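Endo-1,4-beta-xylanase (Pseudoalteromonas haloplanktis, PDB 1H12) hydrolyses xylan as a cold-adapted family 8 endo-1,4-beta-xylanase and probably also cleaves beta-1,4-glucosidic linkages in cellulose and related glucans. Local coordinates at residues Ala116-Val121 and Val137-Ala142; Arg233-Asn238 and Phe254-Asp259. One frame throughout, in Å; residues are numbered along the deposited sequence.

Contact 1 of 2, residues Ala116-Val121 and Val137-Ala142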
ATOM      1  N   ALA A 116     -21.371  15.188   6.159  1.00 13.55           N
ATOM      2  CA  ALA A 116     -21.157  15.003   4.751  1.00 14.72           C
ATOM      3  C   ALA A 116     -19.759  14.518   4.430  1.00 12.66           C
ATOM      4  O   ALA A 116     -19.563  13.851   3.430  1.00 13.60           O
ATOM      5  CB  ALA A 116     -21.447  16.323   3.966  1.00 16.57           C
ATOM      6  N   LYS A 117     -18.810  14.896   5.229  1.00 12.56           N
ATOM      7  CA  LYS A 117     -17.409  14.493   4.973  1.00 12.27           C
ATOM      8  C   LYS A 117     -17.159  13.015   5.146  1.00 11.82           C
ATOM      9  O   LYS A 117     -16.164  12.478   4.623  1.00 12.70           O
ATOM     10  CB  LYS A 117     -16.457  15.296   5.829  1.00 12.95           C
ATOM     11  CG  LYS A 117     -16.359  16.770   5.409  1.00 16.34           C
ATOM     12  CD  LYS A 117     -15.323  17.506   6.189  1.00 18.72           C
ATOM     13  CE  LYS A 117     -15.112  18.994   5.705  1.00 25.65           C
ATOM     14  NZ  LYS A 117     -16.250  19.786   6.272  1.00 34.50           N
ATOM     15  N   LYS A 118     -18.049  12.304   5.842  1.00 11.32           N
ATOM     16  CA  LYS A 118     -17.938  10.864   6.052  1.00 10.71           C
ATOM     17  C   LYS A 118     -18.763  10.064   5.085  1.00 10.27           C
ATOM     18  O   LYS A 118     -18.639   8.819   5.041  1.00 10.89           O
ATOM     19  CB  LYS A 118     -18.376  10.494   7.463  1.00 12.65           C
ATOM     20  CG  LYS A 118     -17.306  10.812   8.517  1.00 15.13           C
ATOM     21  CD  LYS A 118     -17.769  10.592   9.889  1.00 16.00           C
ATOM     22  CE  LYS A 118     -16.623  10.823  10.880  1.00 15.42           C
ATOM     23  NZ  LYS A 118     -17.188  10.800  12.307  1.00 18.95           N
ATOM     24  N   GLN A 119     -19.641  10.693   4.321  1.00 10.65           N
ATOM     25  CA  GLN A 119     -20.577   9.946   3.472  1.00 10.71           C
ATOM     26  C   GLN A 119     -19.871   9.103   2.453  1.00  9.94           C
ATOM     27  O   GLN A 119     -19.148   9.620   1.603  1.00 11.02           O
ATOM     28  CB  GLN A 119     -21.537  10.915   2.781  1.00 11.58           C
ATOM     29  CG  GLN A 119     -22.491  11.577   3.781  1.00 12.16           C
ATOM     30  CD  GLN A 119     -23.371  12.642   3.181  1.00 14.51           C
ATOM     31  OE1 GLN A 119     -23.183  13.022   2.045  1.00 16.51           O
ATOM     32  NE2 GLN A 119     -24.330  13.140   3.973  1.00 15.92           N
ATOM     33  N   GLY A 120     -20.089   7.795   2.524  1.00  9.86           N
ATOM     34  CA  GLY A 120     -19.500   6.872   1.590  1.00 10.27           C
ATOM     35  C   GLY A 120     -18.034   6.583   1.732  1.00  9.02           C
ATOM     36  O   GLY A 120     -17.506   5.807   0.947  1.00  9.39           O
ATOM     37  N   VAL A 121     -17.347   7.197   2.700  1.00  8.96           N
ATOM     38  CA  VAL A 121     -15.957   6.824   2.968  1.00  8.23           C
ATOM     39  C   VAL A 121     -15.938   5.602   3.889  1.00  8.33           C
ATOM     40  O   VAL A 121     -16.961   5.267   4.489  1.00  9.38           O
ATOM     41  CB  VAL A 121     -15.096   7.984   3.519  1.00  8.98           C
ATOM     42  CG1 VAL A 121     -15.328   9.258   2.681  1.00 10.81           C
ATOM     43  CG2 VAL A 121     -15.308   8.261   4.981  1.00  9.47           C
ATOM     44  N   VAL A 137     -15.108   1.703  15.341  1.00  9.92           N
ATOM     45  CA  VAL A 137     -14.381   2.422  16.411  1.00 10.32           C
ATOM     46  C   VAL A 137     -14.138   3.847  15.989  1.00 10.86           C
ATOM     47  O   VAL A 137     -14.291   4.792  16.788  1.00 12.80           O
ATOM     48  CB  VAL A 137     -13.076   1.706  16.766  1.00 11.58           C
ATOM     49  CG1 VAL A 137     -12.303   2.490  17.826  1.00 13.69           C
ATOM     50  CG2 VAL A 137     -13.309   0.272  17.232  1.00 12.77           C
ATOM     51  N   ASP A 138     -13.684   4.031  14.757  1.00 10.50           N
ATOM     52  CA  ASP A 138     -13.356   5.354  14.206  1.00 10.62           C
ATOM     53  C   ASP A 138     -13.911   5.362  12.792  1.00 10.23           C
ATOM     54  O   ASP A 138     -13.515   4.564  11.946  1.00 10.59           O
ATOM     55  CB  ASP A 138     -11.887   5.599  14.271  1.00 12.47           C
ATOM     56  CG  ASP A 138     -11.477   7.005  13.941  1.00 14.23           C
ATOM     57  OD1 ASP A 138     -12.239   7.735  13.276  1.00 13.62           O
ATOM     58  OD2 ASP A 138     -10.307   7.387  14.269  1.00 15.88           O
ATOM     59  N   GLU A 139     -14.867   6.244  12.538  1.00 10.42           N
ATOM     60  CA  GLU A 139     -15.508   6.404  11.249  1.00 10.22           C
ATOM     61  C   GLU A 139     -14.657   7.158  10.233  1.00 10.43           C
ATOM     62  O   GLU A 139     -14.964   7.121   9.047  1.00 11.03           O
ATOM     63  CB  GLU A 139     -16.799   7.151  11.379  1.00 11.72           C
ATOM     64  CG  GLU A 139     -17.879   6.432  12.188  1.00 13.02           C
ATOM     65  CD  GLU A 139     -19.135   7.305  12.372  1.00 14.10           C
ATOM     66  OE1 GLU A 139     -18.982   8.521  12.511  1.00 17.72           O
ATOM     67  OE2 GLU A 139     -20.235   6.826  12.358  1.00 16.95           O
ATOM     68  N   GLY A 140     -13.618   7.828  10.658  1.00  9.90           N
ATOM     69  CA  GLY A 140     -12.780   8.540   9.724  1.00 10.41           C
ATOM     70  C   GLY A 140     -12.024   7.550   8.810  1.00  9.12           C
ATOM     71  O   GLY A 140     -11.759   6.414   9.207  1.00 10.15           O
ATOM     72  N   PRO A 141     -11.679   7.975   7.611  1.00  8.56           N
ATOM     73  CA  PRO A 141     -11.009   7.104   6.650  1.00  8.50           C
ATOM     74  C   PRO A 141      -9.498   7.068   6.816  1.00  7.90           C
ATOM     75  O   PRO A 141      -8.893   7.930   7.445  1.00  9.62           O
ATOM     76  CB  PRO A 141     -11.376   7.737   5.317  1.00  8.92           C
ATOM     77  CG  PRO A 141     -11.387   9.237   5.626  1.00  9.82           C
ATOM     78  CD  PRO A 141     -11.974   9.322   7.025  1.00  9.31           C
ATOM     79  N   ALA A 142      -8.896   6.063   6.189  1.00  7.90           N
ATOM     80  CA  ALA A 142      -7.457   5.998   5.906  1.00  7.70           C
ATOM     81  C   ALA A 142      -7.402   5.969   4.366  1.00  7.40           C
ATOM     82  O   ALA A 142      -7.549   4.892   3.791  1.00  7.62           O
ATOM     83  CB  ALA A 142      -6.798   4.795   6.497  1.00  8.39           C
TER

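Contact 2 of 2, residues Arg233-Asn238 and Phe254-Asp259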
ATOM      1  N   ARG A 233       3.361  12.527  -8.826  1.00  8.46           N
ATOM      2  CA  ARG A 233       4.795  12.443  -9.101  1.00  8.76           C
ATOM      3  C   ARG A 233       5.493  13.739  -8.668  1.00  9.20           C
ATOM      4  O   ARG A 233       6.610  13.684  -8.141  1.00  9.90           O
ATOM      5  CB  ARG A 233       5.065  12.088 -10.553  1.00  9.52           C
ATOM      6  CG  ARG A 233       4.518  10.725 -10.943  1.00  9.57           C
ATOM      7  CD  ARG A 233       5.034  10.186 -12.254  1.00 10.08           C
ATOM      8  NE  ARG A 233       4.473   8.902 -12.517  1.00  9.98           N
ATOM      9  CZ  ARG A 233       3.318   8.674 -13.130  1.00 10.33           C
ATOM     10  NH1 ARG A 233       2.651   9.634 -13.773  1.00 12.38           N
ATOM     11  NH2 ARG A 233       2.826   7.457 -13.127  1.00 11.10           N
ATOM     12  N   THR A 234       4.878  14.890  -8.902  1.00  9.44           N
ATOM     13  CA  THR A 234       5.472  16.141  -8.481  1.00  9.51           C
ATOM     14  C   THR A 234       5.600  16.205  -6.971  1.00  8.97           C
ATOM     15  O   THR A 234       6.634  16.620  -6.438  1.00 10.05           O
ATOM     16  CB  THR A 234       4.690  17.304  -9.056  1.00 10.78           C
ATOM     17  OG1 THR A 234       4.782  17.265 -10.458  1.00 12.82           O
ATOM     18  CG2 THR A 234       5.260  18.667  -8.520  1.00 12.80           C
ATOM     19  N   LEU A 235       4.568  15.789  -6.258  1.00  8.98           N
ATOM     20  CA  LEU A 235       4.617  15.780  -4.798  1.00  8.93           C
ATOM     21  C   LEU A 235       5.762  14.886  -4.313  1.00  8.82           C
ATOM     22  O   LEU A 235       6.529  15.276  -3.431  1.00  8.95           O
ATOM     23  CB  LEU A 235       3.245  15.333  -4.235  1.00  9.51           C
ATOM     24  CG  LEU A 235       3.074  15.193  -2.727  1.00  9.96           C
ATOM     25  CD1 LEU A 235       3.678  13.968  -2.132  1.00  9.51           C
ATOM     26  CD2 LEU A 235       3.528  16.405  -1.993  1.00 11.42           C
ATOM     27  N   LEU A 236       5.835  13.676  -4.852  1.00  8.29           N
ATOM     28  CA  LEU A 236       6.894  12.777  -4.445  1.00  8.58           C
ATOM     29  C   LEU A 236       8.271  13.307  -4.792  1.00  8.48           C
ATOM     30  O   LEU A 236       9.193  13.233  -3.986  1.00  9.30           O
ATOM     31  CB  LEU A 236       6.683  11.367  -5.004  1.00  8.64           C
ATOM     32  CG  LEU A 236       5.519  10.588  -4.376  1.00  8.71           C
ATOM     33  CD1 LEU A 236       5.326   9.295  -5.118  1.00  9.57           C
ATOM     34  CD2 LEU A 236       5.756  10.367  -2.866  1.00  9.96           C
ATOM     35  N   LYS A 237       8.433  13.834  -5.994  1.00  9.04           N
ATOM     36  CA  LYS A 237       9.715  14.448  -6.361  1.00 10.32           C
ATOM     37  C   LYS A 237      10.081  15.546  -5.410  1.00  9.64           C
ATOM     38  O   LYS A 237      11.229  15.643  -4.969  1.00 10.39           O
ATOM     39  CB  LYS A 237       9.621  15.027  -7.794  1.00 12.53           C
ATOM     40  CG  LYS A 237       9.576  14.114  -8.875  1.00 19.13           C
ATOM     41  CD  LYS A 237       9.562  14.833 -10.289  1.00 29.21           C
ATOM     42  CE  LYS A 237       8.176  14.738 -10.879  1.00 38.71           C
ATOM     43  NZ  LYS A 237       7.778  13.289 -11.076  1.00 48.12           N
ATOM     44  N   ASN A 238       9.137  16.402  -5.109  1.00  9.60           N
ATOM     45  CA  ASN A 238       9.385  17.508  -4.185  1.00 10.22           C
ATOM     46  C   ASN A 238       9.729  17.001  -2.796  1.00  9.36           C
ATOM     47  O   ASN A 238      10.621  17.536  -2.135  1.00 10.08           O
ATOM     48  CB  ASN A 238       8.179  18.444  -4.150  1.00 10.82           C
ATOM     49  CG  ASN A 238       8.012  19.281  -5.399  1.00 13.79           C
ATOM     50  OD1 ASN A 238       8.955  19.418  -6.203  1.00 15.72           O
ATOM     51  ND2 ASN A 238       6.810  19.885  -5.557  1.00 13.13           N
ATOM     52  N   PHE A 254       6.274  10.404   7.384  1.00  6.91           N
ATOM     53  CA  PHE A 254       4.878  10.093   7.641  1.00  7.38           C
ATOM     54  C   PHE A 254       3.924  11.084   6.973  1.00  6.99           C
ATOM     55  O   PHE A 254       3.022  10.714   6.233  1.00  7.54           O
ATOM     56  CB  PHE A 254       4.705  10.042   9.172  1.00  7.48           C
ATOM     57  CG  PHE A 254       3.305   9.949   9.676  1.00  7.60           C
ATOM     58  CD1 PHE A 254       2.281   9.302   8.989  1.00  8.56           C
ATOM     59  CD2 PHE A 254       2.992  10.524  10.909  1.00  8.98           C
ATOM     60  CE1 PHE A 254       0.983   9.258   9.527  1.00 10.34           C
ATOM     61  CE2 PHE A 254       1.718  10.490  11.444  1.00  9.29           C
ATOM     62  CZ  PHE A 254       0.727   9.873  10.749  1.00 10.28           C
ATOM     63  N   LEU A 255       4.118  12.380   7.271  1.00  7.34           N
ATOM     64  CA  LEU A 255       3.240  13.430   6.816  1.00  7.33           C
ATOM     65  C   LEU A 255       4.022  14.501   6.069  1.00  7.88           C
ATOM     66  O   LEU A 255       5.191  14.767   6.358  1.00  8.54           O
ATOM     67  CB  LEU A 255       2.489  14.086   7.990  1.00  8.51           C
ATOM     68  CG  LEU A 255       1.500  13.170   8.697  1.00  8.30           C
ATOM     69  CD1 LEU A 255       0.940  13.850   9.921  1.00  9.86           C
ATOM     70  CD2 LEU A 255       0.367  12.726   7.773  1.00  9.86           C
ATOM     71  N   SER A 256       3.339  15.142   5.106  1.00  7.97           N
ATOM     72  CA  SER A 256       3.905  16.174   4.293  1.00  8.46           C
ATOM     73  C   SER A 256       2.887  17.248   3.989  1.00  8.46           C
ATOM     74  O   SER A 256       1.675  16.965   3.846  1.00  8.87           O
ATOM     75  CB  SER A 256       4.364  15.560   2.939  1.00  9.58           C
ATOM     76  OG  SER A 256       4.951  16.491   2.052  1.00 11.99           O
ATOM     77  N   ARG A 257       3.346  18.465   3.807  1.00  8.82           N
ATOM     78  CA  ARG A 257       2.528  19.497   3.198  1.00  9.26           C
ATOM     79  C   ARG A 257       2.416  19.261   1.706  1.00 10.34           C
ATOM     80  O   ARG A 257       3.113  18.414   1.136  1.00 10.53           O
ATOM     81  CB  ARG A 257       3.131  20.900   3.496  1.00 11.65           C
ATOM     82  CG  ARG A 257       3.283  21.128   4.974  1.00 12.48           C
ATOM     83  CD  ARG A 257       1.955  21.003   5.661  1.00 13.26           C
ATOM     84  NE  ARG A 257       1.967  21.446   7.064  1.00 14.61           N
ATOM     85  CZ  ARG A 257       0.908  21.451   7.821  1.00 15.79           C
ATOM     86  NH1 ARG A 257      -0.262  21.032   7.347  1.00 17.49           N
ATOM     87  NH2 ARG A 257       0.964  21.852   9.077  1.00 19.50           N
ATOM     88  N   LEU A 258       1.548  20.020   1.031  1.00 10.94           N
ATOM     89  CA  LEU A 258       1.287  19.789  -0.390  1.00 11.54           C
ATOM     90  C   LEU A 258       2.420  20.183  -1.289  1.00 11.34           C
ATOM     91  O   LEU A 258       2.460  19.777  -2.422  1.00 13.38           O
ATOM     92  CB  LEU A 258      -0.041  20.411  -0.779  1.00 12.66           C
ATOM     93  CG  LEU A 258      -1.260  19.892  -0.063  1.00 15.81           C
ATOM     94  CD1 LEU A 258      -2.514  20.388  -0.743  1.00 19.75           C
ATOM     95  CD2 LEU A 258      -1.345  18.451   0.174  1.00 16.50           C
ATOM     96  N   ASP A 259       3.404  20.933  -0.763  1.00 12.36           N
ATOM     97  CA  ASP A 259       4.630  21.266  -1.474  1.00 12.84           C
ATOM     98  C   ASP A 259       5.741  20.223  -1.259  1.00 12.59           C
ATOM     99  O   ASP A 259       6.879  20.429  -1.716  1.00 13.78           O
ATOM    100  CB  ASP A 259       5.096  22.668  -1.164  1.00 14.02           C
ATOM    101  CG  ASP A 259       5.591  22.816   0.207  1.00 15.36           C
ATOM    102  OD1 ASP A 259       5.515  21.894   1.065  1.00 13.61           O
ATOM    103  OD2 ASP A 259       6.034  23.939   0.582  1.00 22.22           O
TER
HETATM  104  O   HOH W   1       4.046  19.228  -4.691  1.00 14.05           O

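Contact 1 of 2, residues Ala116-Val121 and Val137-Ala142
K118 and V121, the first and last residues of a type II beta turn, meet an Asx turn built on D138, touching E139, G140 and P141 across the gap. V121 N closes the beta turn on K118 O at 3.1 Å. G120 takes the third position with positive phi, 74°, as this turn type expects. In the partner segment, D138 OD1 accepts from G140 N at 3.0 Å. The donor meets the anti side of the oxygen, 34° out of the carboxylate plane. This bond spans the corner the chain turns at G140, whose N lies 4.2 Å from K118 CE.

The main polar link is a salt bridge. K118 NZ donates to E139 OE1 at 2.9 Å. OE1 accepts on its anti lone pair, the one away from the other oxygen. The K118 chain is extended beyond CG, and the two side chains cross at about a right angle. The end of the lysine chain also lies against the glutamate, with K118 CE 3.7 Å from E139 CB. The D138 carboxylate stays out of contact with the amine, but its opposite charge may add a weak attraction.

A separate small apolar contact lies farther along both segments, between V121 and P141. V121 CG1 is anti to the carbonyl carbon (chi1 -47°), which leaves CG2 between the backbone N and the carbonyl carbon. From there V121 CG2 touches the proline ring, 4.0 Å from P141 CB, and the CG and CD atoms of P141 are almost as near.

Around the contact, D138 OD2 bonds to W124 NE1, and the G140 backbone also pairs with W124, tying this segment to strand 123-128. V121 packs on T178 and K182 of helix 168-182. V121 and P141 both touch E146 of helix 143-160.

Contact 2 of 2, residues Arg233-Asn238 and Phe254-Asp259
D259 O lies off the CB and ND2 edge of the flat N238 carboxamide, out of its plane and not over its face. Within segment 254-259, the F254 ring has L255 CG over the centre of one face, 3.6 Å above the plane. This ring does not touch segment 233-238. The contact joins helix 219-243 to the loop that follows it, in the (alpha/alpha)6 barrel of glycoside hydrolase family 8.

No direct hydrogen bond crosses between the segments. With CG anti to the backbone N (chi1 178°), the L235 side chain reaches the loop through CD2, 3.6 Å from L258 O and 3.7 Å from R257 O. S256 OG lies a little farther from the same methyl. N238 makes its closest approach through carbon, with CB 3.4 Å from D259 O. A water gives the polar link: it accepts from N238 ND2 at 3.0 Å and donates to L258 O at 2.8 Å.

The polar ends of the R257 and D259 side chains have partners outside the two segments. R257 NH1 bonds to N197 O, and D259 OD1 bonds to S261 OG. Within the loop, S256 OG donates to R257 O at 2.8 Å, in the carbonyl plane on a lone pair, with a C=O...donor angle of 133°.

Contacts 1 and 2 follow one another along the chain, and the first closes before the second opens. Their centres are 24 Å apart. The nearest atoms are about 9 Å apart, so they do not touch. Their centres lie about 19 Å and 17 Å from the centre of the chain. Contact 1 sets a loop against the short strand 138-139 and the residues after it, at the surface, while contact 2 sets a loop on a helix and is partly buried. Both belong to the one family 8 domain. The xylose pocket, lined by Q327, G341, E342, Y378 and N382, includes no residue of either contact.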